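Local atomic coordinates of 2-oxo-1,2-dihydroquinoline 8-monooxygenase, oxygenase component (Pseudomonas putida, PDB entry 1Z01), a protein that probably hydroxylates 2-oxo-1,2-dihydroquinoline at carbon 8, as the trimeric Rieske-type oxygenase component of a monooxygenase that pairs a [2Fe-2S] cluster with a mononuclear iron. Residues A[216-221]-A[389-394]; A[210-215]-A[371-376]; A[222-227]-A[362-367]. All coordinates share one frame; numbering follows the deposited sequence.

Interaction 1. Residues A[216-221]-A[389-394]. With FE (Fe (III) ion), chain G.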
ATOM      1  N   GLY A 216      13.757  13.662 -21.237  1.00 16.80           N
ATOM      2  CA  GLY A 216      14.895  13.497 -22.128  1.00 18.20           C
ATOM      3  C   GLY A 216      15.137  14.515 -23.231  1.00 19.49           C
ATOM      4  O   GLY A 216      16.285  14.897 -23.483  1.00 20.85           O
ATOM      5  N   PHE A 217      14.081  14.965 -23.901  1.00 18.31           N
ATOM      6  CA  PHE A 217      14.247  15.922 -24.992  1.00 18.06           C
ATOM      7  C   PHE A 217      13.792  17.350 -24.667  1.00 18.17           C
ATOM      8  O   PHE A 217      13.496  18.139 -25.569  1.00 18.37           O
ATOM      9  CB  PHE A 217      13.536  15.393 -26.245  1.00 16.65           C
ATOM     10  CG  PHE A 217      12.100  15.016 -26.014  1.00 16.25           C
ATOM     11  CD1 PHE A 217      11.092  15.965 -26.106  1.00 16.11           C
ATOM     12  CD2 PHE A 217      11.756  13.709 -25.657  1.00 16.23           C
ATOM     13  CE1 PHE A 217       9.755  15.624 -25.841  1.00 14.87           C
ATOM     14  CE2 PHE A 217      10.425  13.359 -25.390  1.00 16.46           C
ATOM     15  CZ  PHE A 217       9.427  14.318 -25.483  1.00 15.93           C
ATOM     16  N   ASP A 218      13.742  17.675 -23.376  1.00 19.32           N
ATOM     17  CA  ASP A 218      13.353  19.010 -22.929  1.00 20.48           C
ATOM     18  C   ASP A 218      14.637  19.840 -22.869  1.00 20.12           C
ATOM     19  O   ASP A 218      15.592  19.467 -22.193  1.00 18.50           O
ATOM     20  CB  ASP A 218      12.722  18.944 -21.537  1.00 22.93           C
ATOM     21  CG  ASP A 218      12.049  20.252 -21.139  1.00 25.89           C
ATOM     22  OD1 ASP A 218      10.812  20.358 -21.277  1.00 29.03           O
ATOM     23  OD2 ASP A 218      12.758  21.179 -20.698  1.00 28.13           O
ATOM     24  N   ASN A 219      14.664  20.966 -23.572  1.00 19.96           N
ATOM     25  CA  ASN A 219      15.856  21.802 -23.600  1.00 20.09           C
ATOM     26  C   ASN A 219      15.928  22.851 -22.500  1.00 20.25           C
ATOM     27  O   ASN A 219      16.800  23.722 -22.522  1.00 20.41           O
ATOM     28  CB  ASN A 219      15.967  22.478 -24.958  1.00 20.14           C
ATOM     29  CG  ASN A 219      16.085  21.477 -26.086  1.00 21.12           C
ATOM     30  OD1 ASN A 219      17.038  20.704 -26.140  1.00 20.98           O
ATOM     31  ND2 ASN A 219      15.107  21.474 -26.988  1.00 20.73           N
ATOM     32  N   ALA A 220      15.020  22.767 -21.534  1.00 19.66           N
ATOM     33  CA  ALA A 220      15.005  23.721 -20.434  1.00 20.80           C
ATOM     34  C   ALA A 220      15.338  23.055 -19.115  1.00 22.57           C
ATOM     35  O   ALA A 220      15.439  23.724 -18.094  1.00 22.86           O
ATOM     36  CB  ALA A 220      13.646  24.393 -20.340  1.00 18.74           C
ATOM     37  N   HIS A 221      15.505  21.739 -19.125  1.00 25.86           N
ATOM     38  CA  HIS A 221      15.815  21.037 -17.883  1.00 28.09           C
ATOM     39  C   HIS A 221      17.319  20.913 -17.664  1.00 30.36           C
ATOM     40  O   HIS A 221      17.761  20.231 -16.741  1.00 30.60           O
ATOM     41  CB  HIS A 221      15.180  19.641 -17.871  1.00 25.44           C
ATOM     42  CG  HIS A 221      16.022  18.592 -18.523  1.00 23.30           C
ATOM     43  ND1 HIS A 221      16.084  18.428 -19.890  1.00 22.76           N
ATOM     44  CD2 HIS A 221      16.859  17.671 -17.993  1.00 21.85           C
ATOM     45  CE1 HIS A 221      16.924  17.449 -20.174  1.00 21.98           C
ATOM     46  NE2 HIS A 221      17.407  16.973 -19.042  1.00 22.29           N
ATOM     47  N   ALA A 389       7.128  28.504 -23.607  1.00 15.67           N
ATOM     48  CA  ALA A 389       7.766  28.401 -24.918  1.00 15.35           C
ATOM     49  C   ALA A 389       8.653  27.181 -25.132  1.00 13.58           C
ATOM     50  O   ALA A 389       8.587  26.549 -26.181  1.00 13.84           O
ATOM     51  CB  ALA A 389       8.557  29.670 -25.211  1.00 15.90           C
ATOM     52  N   THR A 390       9.487  26.858 -24.148  1.00 13.74           N
ATOM     53  CA  THR A 390      10.386  25.715 -24.253  1.00 14.08           C
ATOM     54  C   THR A 390       9.620  24.397 -24.300  1.00 14.11           C
ATOM     55  O   THR A 390      10.161  23.364 -24.682  1.00 14.20           O
ATOM     56  CB  THR A 390      11.355  25.679 -23.069  1.00 14.16           C
ATOM     57  OG1 THR A 390      10.618  25.823 -21.849  1.00 13.91           O
ATOM     58  CG2 THR A 390      12.358  26.801 -23.176  1.00 14.83           C
ATOM     59  N   ASP A 391       8.348  24.440 -23.926  1.00 14.05           N
ATOM     60  CA  ASP A 391       7.533  23.239 -23.913  1.00 14.36           C
ATOM     61  C   ASP A 391       6.992  22.865 -25.279  1.00 14.21           C
ATOM     62  O   ASP A 391       6.158  21.965 -25.406  1.00 14.02           O
ATOM     63  CB  ASP A 391       6.416  23.410 -22.890  1.00 13.89           C
ATOM     64  CG  ASP A 391       6.941  23.335 -21.481  1.00 13.74           C
ATOM     65  OD1 ASP A 391       6.552  24.161 -20.634  1.00 13.24           O
ATOM     66  OD2 ASP A 391       7.761  22.428 -21.220  1.00 14.54           O
ATOM     67  N   ILE A 392       7.477  23.554 -26.306  1.00 15.21           N
ATOM     68  CA  ILE A 392       7.067  23.254 -27.668  1.00 14.26           C
ATOM     69  C   ILE A 392       7.502  21.811 -27.920  1.00 13.66           C
ATOM     70  O   ILE A 392       6.879  21.085 -28.693  1.00 14.05           O
ATOM     71  CB  ILE A 392       7.763  24.197 -28.690  1.00 15.94           C
ATOM     72  CG1 ILE A 392       7.308  23.874 -30.118  1.00 14.94           C
ATOM     73  CG2 ILE A 392       9.286  24.055 -28.591  1.00 14.75           C
ATOM     74  CD1 ILE A 392       5.827  24.031 -30.340  1.00 19.61           C
ATOM     75  N   SER A 393       8.570  21.398 -27.237  1.00 14.51           N
ATOM     76  CA  SER A 393       9.094  20.047 -27.375  1.00 13.90           C
ATOM     77  C   SER A 393       8.097  18.983 -26.887  1.00 12.51           C
ATOM     78  O   SER A 393       7.637  18.163 -27.681  1.00 12.74           O
ATOM     79  CB  SER A 393      10.436  19.932 -26.643  1.00 15.41           C
ATOM     80  OG  SER A 393      11.399  20.803 -27.225  1.00 16.37           O
ATOM     81  N   PRO A 394       7.744  18.972 -25.584  1.00 11.28           N
ATOM     82  CA  PRO A 394       6.780  17.939 -25.172  1.00 11.76           C
ATOM     83  C   PRO A 394       5.439  18.048 -25.917  1.00 12.88           C
ATOM     84  O   PRO A 394       4.848  17.033 -26.299  1.00 12.51           O
ATOM     85  CB  PRO A 394       6.645  18.167 -23.661  1.00 11.37           C
ATOM     86  CG  PRO A 394       6.971  19.639 -23.499  1.00 11.23           C
ATOM     87  CD  PRO A 394       8.160  19.787 -24.426  1.00 11.03           C
TER
HETATM   88 FE    FE G 501      18.934  15.428 -18.526  1.00 25.50          FE
HETATM   89  O   HOH W   1       8.649  20.441 -19.350  1.00 16.47           O
HETATM   90  O   HOH W   2      10.218  23.336 -20.775  1.00 22.28           O
HETATM   91  O   HOH W   3      12.575  21.855 -25.069  1.00 20.36           O
HETATM   92  O   HOH W   4      19.781  15.235 -20.612  1.00 31.38           O

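Interaction 2. Residues A[210-215]-A[371-376]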
ATOM      1  N   ARG A 210       4.992   8.241 -19.453  1.00  9.20           N
ATOM      2  CA  ARG A 210       4.930   9.504 -20.202  1.00 10.81           C
ATOM      3  C   ARG A 210       5.724  10.614 -19.542  1.00 11.01           C
ATOM      4  O   ARG A 210       6.434  11.358 -20.201  1.00 11.67           O
ATOM      5  CB  ARG A 210       3.478   9.963 -20.364  1.00 11.53           C
ATOM      6  CG  ARG A 210       2.625   9.033 -21.213  1.00 11.93           C
ATOM      7  CD  ARG A 210       1.147   9.337 -21.067  1.00 13.43           C
ATOM      8  NE  ARG A 210       0.704   9.255 -19.680  1.00 11.86           N
ATOM      9  CZ  ARG A 210      -0.549   9.444 -19.286  1.00 12.61           C
ATOM     10  NH1 ARG A 210      -0.869   9.355 -18.006  1.00  9.71           N
ATOM     11  NH2 ARG A 210      -1.490   9.723 -20.173  1.00 13.81           N
ATOM     12  N   ILE A 211       5.593  10.733 -18.233  1.00 11.33           N
ATOM     13  CA  ILE A 211       6.304  11.766 -17.505  1.00 11.29           C
ATOM     14  C   ILE A 211       7.809  11.516 -17.501  1.00 11.60           C
ATOM     15  O   ILE A 211       8.604  12.457 -17.489  1.00 11.44           O
ATOM     16  CB  ILE A 211       5.753  11.863 -16.076  1.00 11.86           C
ATOM     17  CG1 ILE A 211       4.295  12.341 -16.140  1.00 12.93           C
ATOM     18  CG2 ILE A 211       6.613  12.786 -15.236  1.00 13.91           C
ATOM     19  CD1 ILE A 211       4.107  13.694 -16.848  1.00 15.13           C
ATOM     20  N   ALA A 212       8.212  10.249 -17.527  1.00 11.03           N
ATOM     21  CA  ALA A 212       9.637   9.932 -17.549  1.00 11.67           C
ATOM     22  C   ALA A 212      10.204  10.206 -18.945  1.00 11.18           C
ATOM     23  O   ALA A 212      11.318  10.695 -19.093  1.00 11.21           O
ATOM     24  CB  ALA A 212       9.853   8.477 -17.183  1.00 11.19           C
ATOM     25  N   CYS A 213       9.420   9.881 -19.964  1.00 10.47           N
ATOM     26  CA  CYS A 213       9.805  10.076 -21.365  1.00 11.02           C
ATOM     27  C   CYS A 213      10.022  11.535 -21.825  1.00 12.54           C
ATOM     28  O   CYS A 213      10.930  11.820 -22.619  1.00 11.07           O
ATOM     29  CB  CYS A 213       8.736   9.436 -22.252  1.00 12.42           C
ATOM     30  SG  CYS A 213       8.990   9.634 -24.030  1.00 14.31           S
ATOM     31  N   GLU A 214       9.192  12.451 -21.333  1.00 11.58           N
ATOM     32  CA  GLU A 214       9.267  13.854 -21.748  1.00 13.03           C
ATOM     33  C   GLU A 214      10.478  14.659 -21.284  1.00 14.88           C
ATOM     34  O   GLU A 214      10.809  15.691 -21.868  1.00 13.97           O
ATOM     35  CB  GLU A 214       7.982  14.578 -21.338  1.00 11.96           C
ATOM     36  CG  GLU A 214       6.770  14.014 -22.038  1.00 10.25           C
ATOM     37  CD  GLU A 214       5.488  14.744 -21.716  1.00 11.45           C
ATOM     38  OE1 GLU A 214       4.428  14.278 -22.174  1.00 10.56           O
ATOM     39  OE2 GLU A 214       5.531  15.775 -21.019  1.00 12.25           O
ATOM     40  N   ASN A 215      11.139  14.183 -20.240  1.00 14.65           N
ATOM     41  CA  ASN A 215      12.309  14.861 -19.702  1.00 16.85           C
ATOM     42  C   ASN A 215      13.517  14.821 -20.639  1.00 17.07           C
ATOM     43  O   ASN A 215      14.202  15.829 -20.829  1.00 16.84           O
ATOM     44  CB  ASN A 215      12.661  14.246 -18.340  1.00 17.54           C
ATOM     45  CG  ASN A 215      14.066  14.597 -17.879  1.00 20.16           C
ATOM     46  OD1 ASN A 215      15.044  13.949 -18.262  1.00 23.13           O
ATOM     47  ND2 ASN A 215      14.173  15.626 -17.055  1.00 19.28           N
ATOM     48  N   ALA A 371       9.982  13.242  -9.185  1.00 11.98           N
ATOM     49  CA  ALA A 371       9.433  14.407  -8.493  1.00 12.40           C
ATOM     50  C   ALA A 371       8.229  15.051  -9.177  1.00 11.84           C
ATOM     51  O   ALA A 371       7.465  15.781  -8.549  1.00 11.44           O
ATOM     52  CB  ALA A 371      10.533  15.445  -8.304  1.00 12.34           C
ATOM     53  N   MET A 372       8.056  14.783 -10.460  1.00 11.94           N
ATOM     54  CA  MET A 372       6.953  15.359 -11.215  1.00 12.90           C
ATOM     55  C   MET A 372       5.728  14.440 -11.299  1.00 13.09           C
ATOM     56  O   MET A 372       4.632  14.889 -11.608  1.00 13.61           O
ATOM     57  CB  MET A 372       7.485  15.717 -12.612  1.00 14.96           C
ATOM     58  CG  MET A 372       6.482  16.095 -13.665  1.00 18.29           C
ATOM     59  SD  MET A 372       7.362  16.778 -15.112  1.00 20.49           S
ATOM     60  CE  MET A 372       8.540  15.488 -15.480  1.00 23.18           C
ATOM     61  N   GLN A 373       5.909  13.160 -10.981  1.00 12.53           N
ATOM     62  CA  GLN A 373       4.821  12.180 -11.072  1.00 11.24           C
ATOM     63  C   GLN A 373       3.547  12.449 -10.258  1.00 10.85           C
ATOM     64  O   GLN A 373       2.450  12.227 -10.765  1.00 10.38           O
ATOM     65  CB  GLN A 373       5.353  10.777 -10.744  1.00  9.27           C
ATOM     66  CG  GLN A 373       6.506  10.306 -11.636  1.00  8.81           C
ATOM     67  CD  GLN A 373       6.072   9.932 -13.050  1.00 10.74           C
ATOM     68  OE1 GLN A 373       4.918  10.115 -13.437  1.00 10.56           O
ATOM     69  NE2 GLN A 373       7.005   9.404 -13.827  1.00  8.92           N
ATOM     70  N   ASN A 374       3.672  12.924  -9.015  1.00  9.92           N
ATOM     71  CA  ASN A 374       2.489  13.195  -8.174  1.00 10.10           C
ATOM     72  C   ASN A 374       1.510  14.219  -8.739  1.00 10.02           C
ATOM     73  O   ASN A 374       0.301  14.133  -8.521  1.00  8.89           O
ATOM     74  CB  ASN A 374       2.910  13.657  -6.775  1.00 10.50           C
ATOM     75  CG  ASN A 374       3.298  12.503  -5.873  1.00 11.59           C
ATOM     76  OD1 ASN A 374       3.946  12.696  -4.842  1.00 15.22           O
ATOM     77  ND2 ASN A 374       2.892  11.293  -6.248  1.00  7.89           N
ATOM     78  N   PHE A 375       2.033  15.195  -9.458  1.00 11.17           N
ATOM     79  CA  PHE A 375       1.209  16.237 -10.046  1.00 10.73           C
ATOM     80  C   PHE A 375       0.287  15.668 -11.116  1.00 11.10           C
ATOM     81  O   PHE A 375      -0.839  16.124 -11.286  1.00 10.39           O
ATOM     82  CB  PHE A 375       2.125  17.313 -10.656  1.00 10.93           C
ATOM     83  CG  PHE A 375       1.402  18.533 -11.170  1.00 11.90           C
ATOM     84  CD1 PHE A 375       0.455  19.181 -10.390  1.00 10.39           C
ATOM     85  CD2 PHE A 375       1.737  19.083 -12.410  1.00 12.04           C
ATOM     86  CE1 PHE A 375      -0.145  20.359 -10.824  1.00 13.56           C
ATOM     87  CE2 PHE A 375       1.146  20.259 -12.854  1.00 13.37           C
ATOM     88  CZ  PHE A 375       0.202  20.903 -12.060  1.00 11.84           C
ATOM     89  N   TYR A 376       0.764  14.645 -11.816  1.00 10.67           N
ATOM     90  CA  TYR A 376       0.018  14.052 -12.915  1.00 10.57           C
ATOM     91  C   TYR A 376      -0.799  12.783 -12.713  1.00 10.71           C
ATOM     92  O   TYR A 376      -1.779  12.579 -13.434  1.00 10.82           O
ATOM     93  CB  TYR A 376       0.977  13.789 -14.078  1.00 11.30           C
ATOM     94  CG  TYR A 376       1.542  15.037 -14.700  1.00 11.05           C
ATOM     95  CD1 TYR A 376       0.918  15.638 -15.795  1.00 11.45           C
ATOM     96  CD2 TYR A 376       2.703  15.621 -14.192  1.00 11.93           C
ATOM     97  CE1 TYR A 376       1.445  16.796 -16.374  1.00 11.22           C
ATOM     98  CE2 TYR A 376       3.235  16.772 -14.757  1.00 12.00           C
ATOM     99  CZ  TYR A 376       2.605  17.351 -15.847  1.00 13.09           C
ATOM    100  OH  TYR A 376       3.138  18.486 -16.406  1.00 12.42           O
TER

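Interaction 3. Residues A[222-227]-A[362-367]. With FE (Fe (III) ion), chain G.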
ATOM      1  N   ILE A 222      18.097  21.567 -18.519  1.00 32.95           N
ATOM      2  CA  ILE A 222      19.554  21.534 -18.425  1.00 34.40           C
ATOM      3  C   ILE A 222      20.037  21.893 -17.015  1.00 33.91           C
ATOM      4  O   ILE A 222      21.057  21.395 -16.545  1.00 33.75           O
ATOM      5  CB  ILE A 222      20.190  22.511 -19.448  1.00 35.51           C
ATOM      6  CG1 ILE A 222      19.763  22.121 -20.867  1.00 36.39           C
ATOM      7  CG2 ILE A 222      21.711  22.493 -19.319  1.00 36.57           C
ATOM      8  CD1 ILE A 222      20.318  23.016 -21.963  1.00 35.43           C
ATOM      9  N   LEU A 223      19.284  22.756 -16.347  1.00 33.68           N
ATOM     10  CA  LEU A 223      19.608  23.199 -14.993  1.00 33.16           C
ATOM     11  C   LEU A 223      19.817  22.031 -14.031  1.00 32.17           C
ATOM     12  O   LEU A 223      20.565  22.137 -13.062  1.00 33.42           O
ATOM     13  CB  LEU A 223      18.478  24.096 -14.480  1.00 36.28           C
ATOM     14  CG  LEU A 223      18.845  25.520 -14.059  1.00 38.17           C
ATOM     15  CD1 LEU A 223      17.703  26.484 -14.397  1.00 40.44           C
ATOM     16  CD2 LEU A 223      19.166  25.530 -12.568  1.00 39.63           C
ATOM     17  N   VAL A 224      19.140  20.920 -14.305  1.00 29.06           N
ATOM     18  CA  VAL A 224      19.218  19.711 -13.483  1.00 26.15           C
ATOM     19  C   VAL A 224      20.626  19.102 -13.422  1.00 25.05           C
ATOM     20  O   VAL A 224      20.976  18.420 -12.458  1.00 23.96           O
ATOM     21  CB  VAL A 224      18.212  18.651 -14.017  1.00 25.29           C
ATOM     22  CG1 VAL A 224      18.503  17.273 -13.435  1.00 24.22           C
ATOM     23  CG2 VAL A 224      16.793  19.080 -13.674  1.00 24.52           C
ATOM     24  N   HIS A 225      21.432  19.372 -14.444  1.00 23.64           N
ATOM     25  CA  HIS A 225      22.787  18.837 -14.533  1.00 24.69           C
ATOM     26  C   HIS A 225      23.887  19.832 -14.173  1.00 26.00           C
ATOM     27  O   HIS A 225      25.066  19.486 -14.200  1.00 25.60           O
ATOM     28  CB  HIS A 225      23.035  18.324 -15.951  1.00 22.25           C
ATOM     29  CG  HIS A 225      22.057  17.284 -16.393  1.00 22.59           C
ATOM     30  ND1 HIS A 225      22.074  15.993 -15.911  1.00 20.78           N
ATOM     31  CD2 HIS A 225      21.018  17.349 -17.259  1.00 23.56           C
ATOM     32  CE1 HIS A 225      21.086  15.307 -16.461  1.00 21.21           C
ATOM     33  NE2 HIS A 225      20.430  16.108 -17.281  1.00 22.22           N
ATOM     34  N   LYS A 226      23.503  21.058 -13.835  1.00 26.93           N
ATOM     35  CA  LYS A 226      24.465  22.104 -13.498  1.00 29.46           C
ATOM     36  C   LYS A 226      25.596  21.666 -12.570  1.00 29.12           C
ATOM     37  O   LYS A 226      26.725  22.126 -12.715  1.00 29.26           O
ATOM     38  CB  LYS A 226      23.751  23.305 -12.871  1.00 31.68           C
ATOM     39  CG  LYS A 226      23.120  23.004 -11.522  1.00 35.56           C
ATOM     40  CD  LYS A 226      22.524  24.247 -10.869  1.00 39.24           C
ATOM     41  CE  LYS A 226      23.576  25.286 -10.500  1.00 40.63           C
ATOM     42  NZ  LYS A 226      24.249  25.893 -11.682  1.00 43.67           N
ATOM     43  N   ASP A 227      25.299  20.775 -11.629  1.00 28.75           N
ATOM     44  CA  ASP A 227      26.295  20.310 -10.662  1.00 28.59           C
ATOM     45  C   ASP A 227      26.899  18.927 -10.922  1.00 27.81           C
ATOM     46  O   ASP A 227      27.710  18.457 -10.128  1.00 29.30           O
ATOM     47  CB  ASP A 227      25.692  20.317  -9.254  1.00 29.53           C
ATOM     48  CG  ASP A 227      25.340  21.703  -8.773  1.00 31.55           C
ATOM     49  OD1 ASP A 227      24.604  21.806  -7.771  1.00 34.21           O
ATOM     50  OD2 ASP A 227      25.798  22.687  -9.382  1.00 33.35           O
ATOM     51  N   ASN A 362      22.797  11.035 -15.716  1.00 20.61           N
ATOM     52  CA  ASN A 362      21.420  10.558 -15.842  1.00 20.62           C
ATOM     53  C   ASN A 362      20.677  10.277 -14.542  1.00 20.16           C
ATOM     54  O   ASN A 362      19.448  10.263 -14.524  1.00 19.67           O
ATOM     55  CB  ASN A 362      21.361   9.326 -16.747  1.00 23.06           C
ATOM     56  CG  ASN A 362      21.515   9.679 -18.221  1.00 25.62           C
ATOM     57  OD1 ASN A 362      22.581   9.494 -18.812  1.00 26.33           O
ATOM     58  ND2 ASN A 362      20.443  10.201 -18.819  1.00 29.10           N
ATOM     59  N   ASP A 363      21.404  10.038 -13.458  1.00 19.82           N
ATOM     60  CA  ASP A 363      20.749   9.806 -12.179  1.00 20.52           C
ATOM     61  C   ASP A 363      19.963  11.068 -11.811  1.00 19.81           C
ATOM     62  O   ASP A 363      18.923  10.989 -11.169  1.00 21.34           O
ATOM     63  CB  ASP A 363      21.778   9.487 -11.088  1.00 21.81           C
ATOM     64  CG  ASP A 363      22.260   8.043 -11.131  1.00 24.04           C
ATOM     65  OD1 ASP A 363      23.224   7.730 -10.408  1.00 25.82           O
ATOM     66  OD2 ASP A 363      21.681   7.214 -11.869  1.00 26.03           O
ATOM     67  N   SER A 364      20.460  12.233 -12.223  1.00 19.24           N
ATOM     68  CA  SER A 364      19.776  13.493 -11.950  1.00 18.31           C
ATOM     69  C   SER A 364      18.420  13.513 -12.653  1.00 17.20           C
ATOM     70  O   SER A 364      17.425  13.991 -12.098  1.00 16.57           O
ATOM     71  CB  SER A 364      20.618  14.686 -12.425  1.00 19.34           C
ATOM     72  OG  SER A 364      21.787  14.843 -11.637  1.00 21.20           O
ATOM     73  N   ASP A 365      18.383  12.991 -13.876  1.00 17.97           N
ATOM     74  CA  ASP A 365      17.143  12.931 -14.641  1.00 18.52           C
ATOM     75  C   ASP A 365      16.166  11.954 -13.985  1.00 19.59           C
ATOM     76  O   ASP A 365      14.957  12.161 -13.998  1.00 18.92           O
ATOM     77  CB  ASP A 365      17.432  12.454 -16.063  1.00 18.88           C
ATOM     78  CG  ASP A 365      18.139  13.493 -16.894  1.00 20.00           C
ATOM     79  OD1 ASP A 365      18.997  13.103 -17.709  1.00 23.22           O
ATOM     80  OD2 ASP A 365      17.837  14.695 -16.749  1.00 16.92           O
ATOM     81  N   LEU A 366      16.709  10.885 -13.422  1.00 20.03           N
ATOM     82  CA  LEU A 366      15.909   9.855 -12.779  1.00 21.47           C
ATOM     83  C   LEU A 366      15.057  10.427 -11.651  1.00 20.93           C
ATOM     84  O   LEU A 366      13.855  10.182 -11.587  1.00 19.09           O
ATOM     85  CB  LEU A 366      16.839   8.750 -12.262  1.00 24.25           C
ATOM     86  CG  LEU A 366      16.361   7.392 -11.726  1.00 27.97           C
ATOM     87  CD1 LEU A 366      16.426   7.400 -10.223  1.00 29.60           C
ATOM     88  CD2 LEU A 366      14.970   7.068 -12.211  1.00 30.48           C
ATOM     89  N   TYR A 367      15.666  11.208 -10.769  1.00 20.54           N
ATOM     90  CA  TYR A 367      14.919  11.787  -9.662  1.00 21.89           C
ATOM     91  C   TYR A 367      14.045  12.966 -10.087  1.00 19.77           C
ATOM     92  O   TYR A 367      12.997  13.215  -9.489  1.00 17.54           O
ATOM     93  CB  TYR A 367      15.880  12.191  -8.545  1.00 26.59           C
ATOM     94  CG  TYR A 367      16.691  11.019  -8.044  1.00 33.11           C
ATOM     95  CD1 TYR A 367      18.030  10.865  -8.403  1.00 35.14           C
ATOM     96  CD2 TYR A 367      16.101  10.031  -7.254  1.00 36.50           C
ATOM     97  CE1 TYR A 367      18.765   9.753  -7.986  1.00 38.25           C
ATOM     98  CE2 TYR A 367      16.825   8.914  -6.831  1.00 38.54           C
ATOM     99  CZ  TYR A 367      18.154   8.779  -7.199  1.00 39.69           C
ATOM    100  OH  TYR A 367      18.870   7.677  -6.778  1.00 42.94           O
TER
HETATM  101 FE    FE G 501      18.934  15.428 -18.526  1.00 25.50          FE
HETATM  102  O   HOH W   4      19.781  15.235 -20.612  1.00 31.38           O

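Interaction 1. Residues A[216-221]-A[389-394]
Asp218 and Asp391 face each other across a seam where water, not direct bonding, joins an iron-bearing loop to the start of helix 392-404. Asp218 OD1 lies 3.7 Å from Asp391 OD2, the carboxylate planes are turned 57° apart, and two waters each bond to both of these oxygens. One of the two also meets Thr390 OG1 at 2.7 Å. The other arm of Asp391, OD1, bonds to Val388 N and to His86 of a second subunit. With CG swung opposite its own backbone N (chi1 -169°), Asp218 can send OD1 to the waters while OD2 takes the amide Ala220 N at 2.9 Å, closing an Asx turn that fixes the carboxylate. A third water spans the seam at Asn219: it accepts from the Asn219 backbone amide, donates to Thr390 O and meets Ser393 OG at 2.7 Å; that hydroxyl is also bonded to Gln264. Carbon contacts flank the waters. The methyl CB of Ala220 rests 3.8 Å from Thr390 CB, and the Phe217 ring turns an edge to the helix, its CE1 3.8 Å from Pro394 CA. Asp218 serves the metal through its backbone as well: His221 ND1 donates to Asp218 O at 2.6 Å, with the carbonyl oxygen only 9° out of the imidazole plane, so the ring is steered to present NE2 to the iron at 2.2 Å. Asp218 and Ala220 also pack on His108, a cluster ligand of the second subunit. An aspartate set between a histidine of the mononuclear iron and a cluster histidine of the neighbouring subunit is the hallmark of the inter-subunit junction in Rieske oxygenases, consistent with electron transfer across it.

Interaction 2. Residues A[210-215]-A[371-376]
The hydroxyl of Tyr376 is gripped by two groups, Glu385 OE1 of the same chain and Arg87 NE of a second subunit, and the ring held in this way offers one face to Ile211. Ile211 CD1 stands 3.5 Å above the ring plane, over its centre and 13° off the normal, a CH-pi contact. Ile211 is the centre of the contact, and each of its branches has its own partner on helix 339-377. CG1, beside the backbone N, carries CD1 to the tyrosine, whereas CG2, set opposite that N, turns to Met372. There the thioether bends at its last torsion (chi3 54°) and brings CE to within 3.3 Å of Ile211 CG2, tighter than usual for two carbons. Met372 CE also lies 3.6 Å from Ile211 O, a buried carbonyl oxygen with no polar partner in the model. On another side of the isoleucine, the Gln373 side chain passes it running the opposite way: Gln373 OE1 comes within 3.3 Å of Ile211 CB, and Gln373 CD is 3.6 Å from Ile211 CG2. A bond from Gln373 NE2 to Asn208 O, just ahead of the short helix, anchors that amide. Replacement of Tyr376 by leucine would probably leave Glu385 and Arg87 of the second subunit without their shared hydroxyl and deprive Ile211 CD1 of the flat surface it rests on. Nearby, Glu214 forms salt bridges to Arg398 and to the same Arg87 of the second subunit, a residue at the cluster site. The chemistry is thus divided: between the two helices the meeting is one of close van der Waals fit without a single direct hydrogen bond, while Gln373 NE2 and the Tyr376 hydroxyl find their polar partners outside the two segments, the hydroxyl partly on the second subunit.

Interaction 3. Residues A[222-227]-A[362-367]
This is a metal-bridged contact, in which His225 of a 3-10 turn and Asp365 of the long helix 339-377 are drawn together by one iron ion. His225 NE2 binds the iron at 2.1 Å, and Asp365 chelates it with both carboxylate oxygens, OD2 at 2.2 Å and OD1, more loosely, at 2.5 Å. The shared metal accounts for the 3.0 Å separation of His225 NE2 from Asp365 OD2, which is not a hydrogen bond. Ring and carboxylate stand nearly perpendicular, their planes 83° apart, and Asp365 OD1 lies at the edge of the imidazole, in its plane. The ring also stacks with Phe361. Away from the metal, Val224 swings CG1 opposite its backbone N (chi1 165°) and presses it to within 3.5 Å of Ser364 CB, a tight carbon pair that brings turn and helix together. The Ser364 hydroxyl bonds to Asn228, beyond the turn. A water at 2.3 Å from the iron and His221 complete its coordination. Two histidines and one bidentate carboxylate around a mononuclear iron make the facial triad that is the characteristic metal site of Rieske oxygenases.

All three contacts tie the chain from 210 to 227 to helices 339-377 and 392-404, and together they illustrate how chemistry follows position. Interactions 1 and 2 are buried, interaction 3 only partly so. Interactions 2 and 3 share helix 339-377, whereas interaction 1 uses the start of helix 392-404. The junction at 210-215 is a van der Waals fit with no direct hydrogen bond; that at 216-221 is polar and water-mediated; that at 222-227 is bridged by the metal. Interactions 1 and 3 meet at the iron, where His221 NE2 lies 3.3 Å from Asp365 OD2, and share its bound water. Each of the three also touches the second subunit.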